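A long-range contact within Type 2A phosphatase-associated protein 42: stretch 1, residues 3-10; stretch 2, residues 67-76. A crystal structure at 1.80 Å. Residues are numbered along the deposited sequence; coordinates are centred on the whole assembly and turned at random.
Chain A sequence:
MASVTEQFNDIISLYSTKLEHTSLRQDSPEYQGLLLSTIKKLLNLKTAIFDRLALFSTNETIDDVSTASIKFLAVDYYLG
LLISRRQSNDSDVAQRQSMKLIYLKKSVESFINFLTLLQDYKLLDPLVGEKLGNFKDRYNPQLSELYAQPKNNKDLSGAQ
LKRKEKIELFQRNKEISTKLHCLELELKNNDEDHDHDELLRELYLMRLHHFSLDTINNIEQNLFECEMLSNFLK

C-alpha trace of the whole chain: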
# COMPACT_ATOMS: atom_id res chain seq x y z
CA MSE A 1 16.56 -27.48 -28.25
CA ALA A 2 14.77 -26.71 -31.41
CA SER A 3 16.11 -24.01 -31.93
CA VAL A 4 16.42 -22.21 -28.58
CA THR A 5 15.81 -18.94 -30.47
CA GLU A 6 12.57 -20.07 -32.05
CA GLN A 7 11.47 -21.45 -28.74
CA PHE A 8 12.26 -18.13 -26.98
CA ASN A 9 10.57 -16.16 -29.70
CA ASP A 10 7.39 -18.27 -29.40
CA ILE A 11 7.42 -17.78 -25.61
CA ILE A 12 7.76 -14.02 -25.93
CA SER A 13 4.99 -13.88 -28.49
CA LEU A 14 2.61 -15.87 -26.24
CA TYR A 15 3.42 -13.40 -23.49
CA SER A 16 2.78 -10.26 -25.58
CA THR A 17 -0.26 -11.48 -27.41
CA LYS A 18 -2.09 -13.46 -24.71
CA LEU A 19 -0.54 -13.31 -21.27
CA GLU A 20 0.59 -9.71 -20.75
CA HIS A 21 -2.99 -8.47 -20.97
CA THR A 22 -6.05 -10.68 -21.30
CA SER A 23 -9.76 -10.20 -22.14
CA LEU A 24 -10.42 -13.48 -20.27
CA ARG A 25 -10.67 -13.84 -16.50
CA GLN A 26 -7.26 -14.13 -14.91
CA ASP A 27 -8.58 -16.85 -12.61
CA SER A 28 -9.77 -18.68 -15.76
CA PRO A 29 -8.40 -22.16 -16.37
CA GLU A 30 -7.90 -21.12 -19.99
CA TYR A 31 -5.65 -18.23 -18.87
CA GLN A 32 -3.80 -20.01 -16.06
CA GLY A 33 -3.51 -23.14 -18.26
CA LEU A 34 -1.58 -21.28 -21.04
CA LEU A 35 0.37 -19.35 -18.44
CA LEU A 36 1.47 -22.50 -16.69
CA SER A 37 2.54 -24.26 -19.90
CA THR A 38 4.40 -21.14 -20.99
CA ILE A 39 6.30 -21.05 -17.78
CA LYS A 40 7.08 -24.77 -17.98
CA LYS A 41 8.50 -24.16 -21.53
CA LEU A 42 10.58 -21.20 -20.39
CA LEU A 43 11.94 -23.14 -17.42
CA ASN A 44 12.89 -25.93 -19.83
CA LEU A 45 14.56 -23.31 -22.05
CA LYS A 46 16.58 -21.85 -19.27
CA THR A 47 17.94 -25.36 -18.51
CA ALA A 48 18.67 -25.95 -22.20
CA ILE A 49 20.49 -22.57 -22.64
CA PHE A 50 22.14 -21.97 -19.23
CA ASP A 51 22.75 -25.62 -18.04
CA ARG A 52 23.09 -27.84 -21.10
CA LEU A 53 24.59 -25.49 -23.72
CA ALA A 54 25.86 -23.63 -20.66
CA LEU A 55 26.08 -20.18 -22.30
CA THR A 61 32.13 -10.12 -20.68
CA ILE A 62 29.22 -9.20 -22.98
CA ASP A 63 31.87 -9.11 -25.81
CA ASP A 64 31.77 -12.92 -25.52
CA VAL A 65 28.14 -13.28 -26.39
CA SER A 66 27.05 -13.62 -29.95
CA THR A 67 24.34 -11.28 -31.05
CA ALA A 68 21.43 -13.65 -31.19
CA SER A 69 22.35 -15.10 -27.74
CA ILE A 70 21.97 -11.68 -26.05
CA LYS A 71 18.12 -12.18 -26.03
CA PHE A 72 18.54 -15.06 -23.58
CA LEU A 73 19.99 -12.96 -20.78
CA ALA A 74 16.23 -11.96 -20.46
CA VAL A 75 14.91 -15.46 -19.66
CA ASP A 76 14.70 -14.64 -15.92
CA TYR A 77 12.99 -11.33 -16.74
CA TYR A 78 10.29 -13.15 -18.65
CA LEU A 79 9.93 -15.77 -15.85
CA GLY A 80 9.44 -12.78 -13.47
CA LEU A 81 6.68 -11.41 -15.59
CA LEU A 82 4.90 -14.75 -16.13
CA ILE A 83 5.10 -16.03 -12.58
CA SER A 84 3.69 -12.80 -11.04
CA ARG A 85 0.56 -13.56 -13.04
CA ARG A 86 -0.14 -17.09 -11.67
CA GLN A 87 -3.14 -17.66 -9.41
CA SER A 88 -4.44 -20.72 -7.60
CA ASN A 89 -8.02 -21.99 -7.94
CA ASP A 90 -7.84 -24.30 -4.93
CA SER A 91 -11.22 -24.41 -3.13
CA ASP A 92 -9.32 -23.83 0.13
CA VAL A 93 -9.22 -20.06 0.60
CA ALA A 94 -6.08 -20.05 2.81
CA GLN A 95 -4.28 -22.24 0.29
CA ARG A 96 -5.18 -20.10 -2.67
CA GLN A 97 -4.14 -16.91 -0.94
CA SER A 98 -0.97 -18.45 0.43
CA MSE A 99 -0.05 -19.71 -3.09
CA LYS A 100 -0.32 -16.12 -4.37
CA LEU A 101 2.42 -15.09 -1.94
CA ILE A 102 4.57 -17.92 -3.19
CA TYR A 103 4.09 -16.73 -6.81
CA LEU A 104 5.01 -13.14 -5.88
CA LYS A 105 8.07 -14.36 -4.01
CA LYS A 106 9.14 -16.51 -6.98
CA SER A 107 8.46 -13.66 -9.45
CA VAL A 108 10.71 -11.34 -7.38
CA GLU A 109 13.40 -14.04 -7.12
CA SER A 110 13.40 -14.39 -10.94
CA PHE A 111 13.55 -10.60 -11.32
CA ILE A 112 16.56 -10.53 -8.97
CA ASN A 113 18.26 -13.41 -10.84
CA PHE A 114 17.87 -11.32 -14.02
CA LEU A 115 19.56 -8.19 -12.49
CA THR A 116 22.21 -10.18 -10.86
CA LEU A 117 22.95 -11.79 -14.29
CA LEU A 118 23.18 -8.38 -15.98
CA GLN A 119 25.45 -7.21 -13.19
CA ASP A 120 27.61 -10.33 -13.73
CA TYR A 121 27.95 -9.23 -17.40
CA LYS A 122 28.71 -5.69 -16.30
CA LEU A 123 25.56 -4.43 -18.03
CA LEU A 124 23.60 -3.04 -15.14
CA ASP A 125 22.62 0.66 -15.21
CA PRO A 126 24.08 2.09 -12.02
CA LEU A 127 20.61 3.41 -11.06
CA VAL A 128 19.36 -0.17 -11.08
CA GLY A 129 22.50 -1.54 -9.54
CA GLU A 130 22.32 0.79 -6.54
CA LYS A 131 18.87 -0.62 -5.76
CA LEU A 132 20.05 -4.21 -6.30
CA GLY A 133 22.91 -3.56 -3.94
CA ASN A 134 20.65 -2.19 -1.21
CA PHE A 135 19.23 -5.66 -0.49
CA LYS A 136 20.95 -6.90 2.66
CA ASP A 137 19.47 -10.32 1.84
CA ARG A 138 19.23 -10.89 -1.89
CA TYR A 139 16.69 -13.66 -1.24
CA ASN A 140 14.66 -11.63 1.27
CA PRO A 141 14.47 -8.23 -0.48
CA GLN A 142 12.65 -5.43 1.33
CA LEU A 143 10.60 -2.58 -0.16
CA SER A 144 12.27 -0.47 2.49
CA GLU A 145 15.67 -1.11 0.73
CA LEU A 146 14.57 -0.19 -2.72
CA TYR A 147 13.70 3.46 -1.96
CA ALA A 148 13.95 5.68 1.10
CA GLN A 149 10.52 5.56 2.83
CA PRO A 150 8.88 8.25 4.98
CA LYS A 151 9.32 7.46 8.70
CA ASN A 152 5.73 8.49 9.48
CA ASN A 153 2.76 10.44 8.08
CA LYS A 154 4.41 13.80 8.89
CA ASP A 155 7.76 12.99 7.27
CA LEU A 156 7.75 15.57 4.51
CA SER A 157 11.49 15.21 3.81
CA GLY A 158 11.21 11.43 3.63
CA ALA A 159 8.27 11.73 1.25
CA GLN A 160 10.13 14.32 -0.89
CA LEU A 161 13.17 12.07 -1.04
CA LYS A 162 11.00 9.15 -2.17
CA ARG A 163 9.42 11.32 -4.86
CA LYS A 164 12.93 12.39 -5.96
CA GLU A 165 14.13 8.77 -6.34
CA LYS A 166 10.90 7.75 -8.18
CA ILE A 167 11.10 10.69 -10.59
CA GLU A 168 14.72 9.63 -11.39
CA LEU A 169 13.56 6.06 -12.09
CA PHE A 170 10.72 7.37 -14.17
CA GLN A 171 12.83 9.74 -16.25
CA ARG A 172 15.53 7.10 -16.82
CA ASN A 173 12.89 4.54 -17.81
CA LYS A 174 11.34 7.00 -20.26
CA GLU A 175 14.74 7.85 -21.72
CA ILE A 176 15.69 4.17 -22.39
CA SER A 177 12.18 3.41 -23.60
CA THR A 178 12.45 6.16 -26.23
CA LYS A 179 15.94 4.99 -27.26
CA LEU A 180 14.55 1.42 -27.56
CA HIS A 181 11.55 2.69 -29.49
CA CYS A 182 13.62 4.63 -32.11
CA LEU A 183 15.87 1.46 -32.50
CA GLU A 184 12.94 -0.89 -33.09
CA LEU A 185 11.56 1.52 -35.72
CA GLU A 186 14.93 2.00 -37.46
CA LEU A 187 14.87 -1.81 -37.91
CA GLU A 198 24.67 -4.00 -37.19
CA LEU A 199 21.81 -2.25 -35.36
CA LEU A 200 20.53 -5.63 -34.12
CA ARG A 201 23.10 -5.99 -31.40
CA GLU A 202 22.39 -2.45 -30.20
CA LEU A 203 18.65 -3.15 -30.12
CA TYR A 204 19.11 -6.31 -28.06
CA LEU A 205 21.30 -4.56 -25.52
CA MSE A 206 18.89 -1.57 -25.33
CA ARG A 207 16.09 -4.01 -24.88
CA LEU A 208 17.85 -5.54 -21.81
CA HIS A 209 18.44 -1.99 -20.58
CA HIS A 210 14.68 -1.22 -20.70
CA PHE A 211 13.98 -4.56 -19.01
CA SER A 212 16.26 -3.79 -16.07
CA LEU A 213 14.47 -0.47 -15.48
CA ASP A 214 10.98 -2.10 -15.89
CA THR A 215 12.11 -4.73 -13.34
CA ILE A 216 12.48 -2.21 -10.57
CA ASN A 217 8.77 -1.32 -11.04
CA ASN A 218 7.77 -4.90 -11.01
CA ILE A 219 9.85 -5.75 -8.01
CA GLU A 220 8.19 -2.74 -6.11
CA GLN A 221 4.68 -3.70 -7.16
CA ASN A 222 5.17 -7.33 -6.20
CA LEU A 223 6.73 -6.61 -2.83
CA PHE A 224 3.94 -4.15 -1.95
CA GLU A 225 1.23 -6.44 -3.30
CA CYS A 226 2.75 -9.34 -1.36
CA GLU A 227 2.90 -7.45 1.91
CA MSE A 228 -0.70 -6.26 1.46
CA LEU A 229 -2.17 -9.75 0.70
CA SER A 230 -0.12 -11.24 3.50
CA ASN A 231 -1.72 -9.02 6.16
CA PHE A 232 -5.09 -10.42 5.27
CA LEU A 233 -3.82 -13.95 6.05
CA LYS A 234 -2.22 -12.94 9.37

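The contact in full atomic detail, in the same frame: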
# COMPACT_ATOMS: atom_id res chain seq x y z
N SER A 3 14.99 -24.54 -32.70
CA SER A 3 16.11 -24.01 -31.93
C SER A 3 15.65 -23.24 -30.68
O SER A 3 14.52 -22.77 -30.61
CB SER A 3 16.89 -23.06 -32.82
OG SER A 3 16.15 -21.86 -33.07
N VAL A 4 16.55 -23.11 -29.72
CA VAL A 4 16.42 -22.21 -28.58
C VAL A 4 15.86 -20.82 -28.93
O VAL A 4 14.98 -20.35 -28.22
CB VAL A 4 17.72 -22.10 -27.71
CG1 VAL A 4 18.10 -23.45 -27.17
CG2 VAL A 4 18.85 -21.52 -28.49
N THR A 5 16.31 -20.22 -30.04
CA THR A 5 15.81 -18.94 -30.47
C THR A 5 14.34 -18.93 -30.87
O THR A 5 13.62 -17.98 -30.57
CB THR A 5 16.67 -18.33 -31.64
OG1 THR A 5 17.86 -17.84 -31.08
CG2 THR A 5 15.98 -17.18 -32.26
N GLU A 6 13.92 -19.97 -31.56
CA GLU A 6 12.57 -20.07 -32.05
C GLU A 6 11.67 -20.27 -30.85
O GLU A 6 10.66 -19.59 -30.74
CB GLU A 6 12.43 -21.26 -32.99
CG GLU A 6 12.75 -20.97 -34.44
CD GLU A 6 12.89 -22.25 -35.28
OE1 GLU A 6 13.83 -22.32 -36.09
OE2 GLU A 6 12.04 -23.17 -35.12
N GLN A 7 12.10 -21.16 -29.95
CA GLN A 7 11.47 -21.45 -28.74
C GLN A 7 11.26 -20.19 -27.87
O GLN A 7 10.15 -19.96 -27.39
CB GLN A 7 12.24 -22.50 -28.00
CG GLN A 7 12.01 -23.93 -28.61
CD GLN A 7 12.51 -25.02 -27.70
OE1 GLN A 7 13.53 -24.85 -27.03
NE2 GLN A 7 11.82 -26.13 -27.68
N PHE A 8 12.34 -19.44 -27.65
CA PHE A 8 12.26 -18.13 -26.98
C PHE A 8 11.33 -17.15 -27.60
O PHE A 8 10.46 -16.57 -26.86
CB PHE A 8 13.60 -17.51 -26.75
CG PHE A 8 13.63 -16.61 -25.55
CD1 PHE A 8 12.73 -16.82 -24.50
CD2 PHE A 8 14.50 -15.60 -25.46
CE1 PHE A 8 12.74 -16.00 -23.39
CE2 PHE A 8 14.53 -14.77 -24.37
CZ PHE A 8 13.66 -14.96 -23.34
N ASN A 9 11.47 -16.98 -28.91
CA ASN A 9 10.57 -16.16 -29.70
C ASN A 9 9.08 -16.53 -29.58
O ASN A 9 8.24 -15.66 -29.47
CB ASN A 9 11.00 -16.10 -31.17
CG ASN A 9 12.33 -15.36 -31.36
OD1 ASN A 9 12.86 -14.84 -30.43
ND2 ASN A 9 12.87 -15.38 -32.56
N ASP A 10 8.77 -17.83 -29.60
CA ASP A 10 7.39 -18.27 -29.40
C ASP A 10 6.89 -17.92 -27.99
O ASP A 10 5.78 -17.47 -27.85
CB ASP A 10 7.22 -19.77 -29.68
CG ASP A 10 7.47 -20.12 -31.12
OD1 ASP A 10 7.59 -19.20 -31.96
OD2 ASP A 10 7.53 -21.34 -31.44
N THR A 67 25.43 -12.28 -31.09
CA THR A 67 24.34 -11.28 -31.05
C THR A 67 23.01 -11.92 -30.73
O THR A 67 22.28 -11.42 -29.92
CB THR A 67 24.32 -10.40 -32.33
OG1 THR A 67 25.45 -9.56 -32.30
CG2 THR A 67 23.07 -9.50 -32.38
N ALA A 68 22.70 -13.04 -31.35
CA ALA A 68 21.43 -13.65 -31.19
C ALA A 68 21.25 -14.30 -29.79
O ALA A 68 20.18 -14.53 -29.43
CB ALA A 68 21.14 -14.60 -32.31
N SER A 69 22.33 -14.54 -29.06
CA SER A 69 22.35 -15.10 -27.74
C SER A 69 22.02 -14.03 -26.63
O SER A 69 21.81 -14.35 -25.49
CB SER A 69 23.71 -15.69 -27.42
OG SER A 69 24.04 -16.82 -28.26
N ILE A 70 22.04 -12.77 -27.01
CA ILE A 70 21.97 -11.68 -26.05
C ILE A 70 20.51 -11.72 -25.49
O ILE A 70 20.34 -11.47 -24.33
CB ILE A 70 22.28 -10.36 -26.72
CG1 ILE A 70 23.80 -10.26 -27.02
CG2 ILE A 70 21.81 -9.16 -25.86
CD1 ILE A 70 24.19 -8.95 -27.65
N LYS A 71 19.54 -12.02 -26.34
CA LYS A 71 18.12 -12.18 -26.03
C LYS A 71 17.92 -12.99 -24.74
O LYS A 71 17.10 -12.68 -23.95
CB LYS A 71 17.42 -13.00 -27.12
CG LYS A 71 16.78 -12.20 -28.21
CD LYS A 71 16.43 -13.05 -29.48
CE LYS A 71 16.57 -14.59 -29.33
NZ LYS A 71 17.73 -15.13 -30.20
N PHE A 72 18.69 -14.06 -24.61
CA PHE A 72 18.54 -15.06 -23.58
C PHE A 72 18.88 -14.56 -22.19
O PHE A 72 18.55 -15.19 -21.25
CB PHE A 72 19.46 -16.24 -23.86
CG PHE A 72 19.21 -16.91 -25.20
CD1 PHE A 72 17.92 -17.12 -25.66
CD2 PHE A 72 20.27 -17.28 -26.01
CE1 PHE A 72 17.69 -17.70 -26.90
CE2 PHE A 72 20.06 -17.90 -27.24
CZ PHE A 72 18.77 -18.10 -27.69
N LEU A 73 19.67 -13.52 -22.07
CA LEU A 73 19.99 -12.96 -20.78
C LEU A 73 18.61 -12.51 -20.16
O LEU A 73 18.49 -12.32 -18.95
CB LEU A 73 20.90 -11.74 -20.98
CG LEU A 73 22.39 -12.00 -21.31
CD1 LEU A 73 23.16 -10.71 -21.57
CD2 LEU A 73 23.09 -12.81 -20.23
N ALA A 74 17.62 -12.32 -20.99
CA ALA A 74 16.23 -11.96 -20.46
C ALA A 74 15.28 -13.12 -20.01
O ALA A 74 14.11 -12.87 -19.62
CB ALA A 74 15.55 -11.09 -21.34
N VAL A 75 15.74 -14.35 -20.07
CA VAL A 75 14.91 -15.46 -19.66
C VAL A 75 14.37 -15.26 -18.21
O VAL A 75 13.24 -15.38 -18.00
CB VAL A 75 15.54 -16.84 -19.79
CG1 VAL A 75 16.14 -17.08 -21.19
CG2 VAL A 75 16.52 -17.13 -18.74
N ASP A 76 15.20 -14.89 -17.26
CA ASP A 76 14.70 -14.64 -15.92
C ASP A 76 13.72 -13.45 -15.84
O ASP A 76 12.82 -13.48 -14.99
CB ASP A 76 15.82 -14.45 -14.96
CG ASP A 76 16.66 -15.68 -14.82
OD1 ASP A 76 16.06 -16.75 -14.59
OD2 ASP A 76 17.90 -15.56 -14.94

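What holds the first helix of the chain against the stretch around K71 and F72? Most of the contact is made by one face of the helix, where V4, T5 and F8 meet K71, F72 and V75. V4 and F8 direct their CA-to-CB bonds toward the other stretch, and T5 and N9 set theirs sideways, whereas E6 faces away. Backbone bonds from F8 N to V4 O and from N9 N to T5 O fix this arrangement, placing V4 and F8 one helical turn apart, as are T5 and N9. At the start of the helix, S3 caps it: with chi1 in the p well, its OG accepts from E6 N at 3.3 Å.

How does F8 fit its ring into the other stretch? Its chi1 is t, at -151°, and the ring is buried, with more of its surface covered by the opposing stretch than any other residue in the contact. The surroundings differ around the ring. V75 lies over one face, its CG1 3.9 Å from F8 CZ, while the carbonyl of K71 approaches at the edge, with K71 O 3.3 Å from F8 CE2. This edge approach suits the electrostatics of an aromatic ring, whose rim carries slight positive charge and can face a carbonyl oxygen favourably.

Why does F72 reach the helix although its CA-to-CB bond points sideways? The side chain, with chi1 m at -59° and chi2 at -41°, carries the ring back toward the helix, so that its end comes nearer than its first bond suggests. Its tip is at the level of V4 and T5: F72 CZ is 3.5 Å from V4 CG2 and likewise 3.5 Å from T5 OG1. Farther along, F72 CD1 packs 3.7 Å from F8 CD2, which lies at the edge of the F72 ring. The two phenylalanine rings are neither stacked nor perpendicular; their planes meet at 42° and their centroids are 6.0 Å apart, an oblique packing that still brings apolar carbons together.

What does K71 gain from its unusual side-chain conformation? An extended lysine would have its chi angles near 180°, but here only chi2 is t; chi1 is -94°, chi3 is 11° and chi4 is -113°, all between wells. The nearly eclipsed chi3 is a strained feature of the model. The resulting path brings the amine to two oxygens: K71 NZ donates to T5 OG1 at 2.9 Å, the hydrogen bond that joins the two stretches, and to A68 O at 2.6 Å within its own stretch. T5, with chi1 m at -76°, presents its hydroxyl to this amine. Along the way K71 CB lies 4.2 Å from F8 CD2, a carbon contact, while K71 CE passes 3.9 Å from N9 OD1, a polar atom.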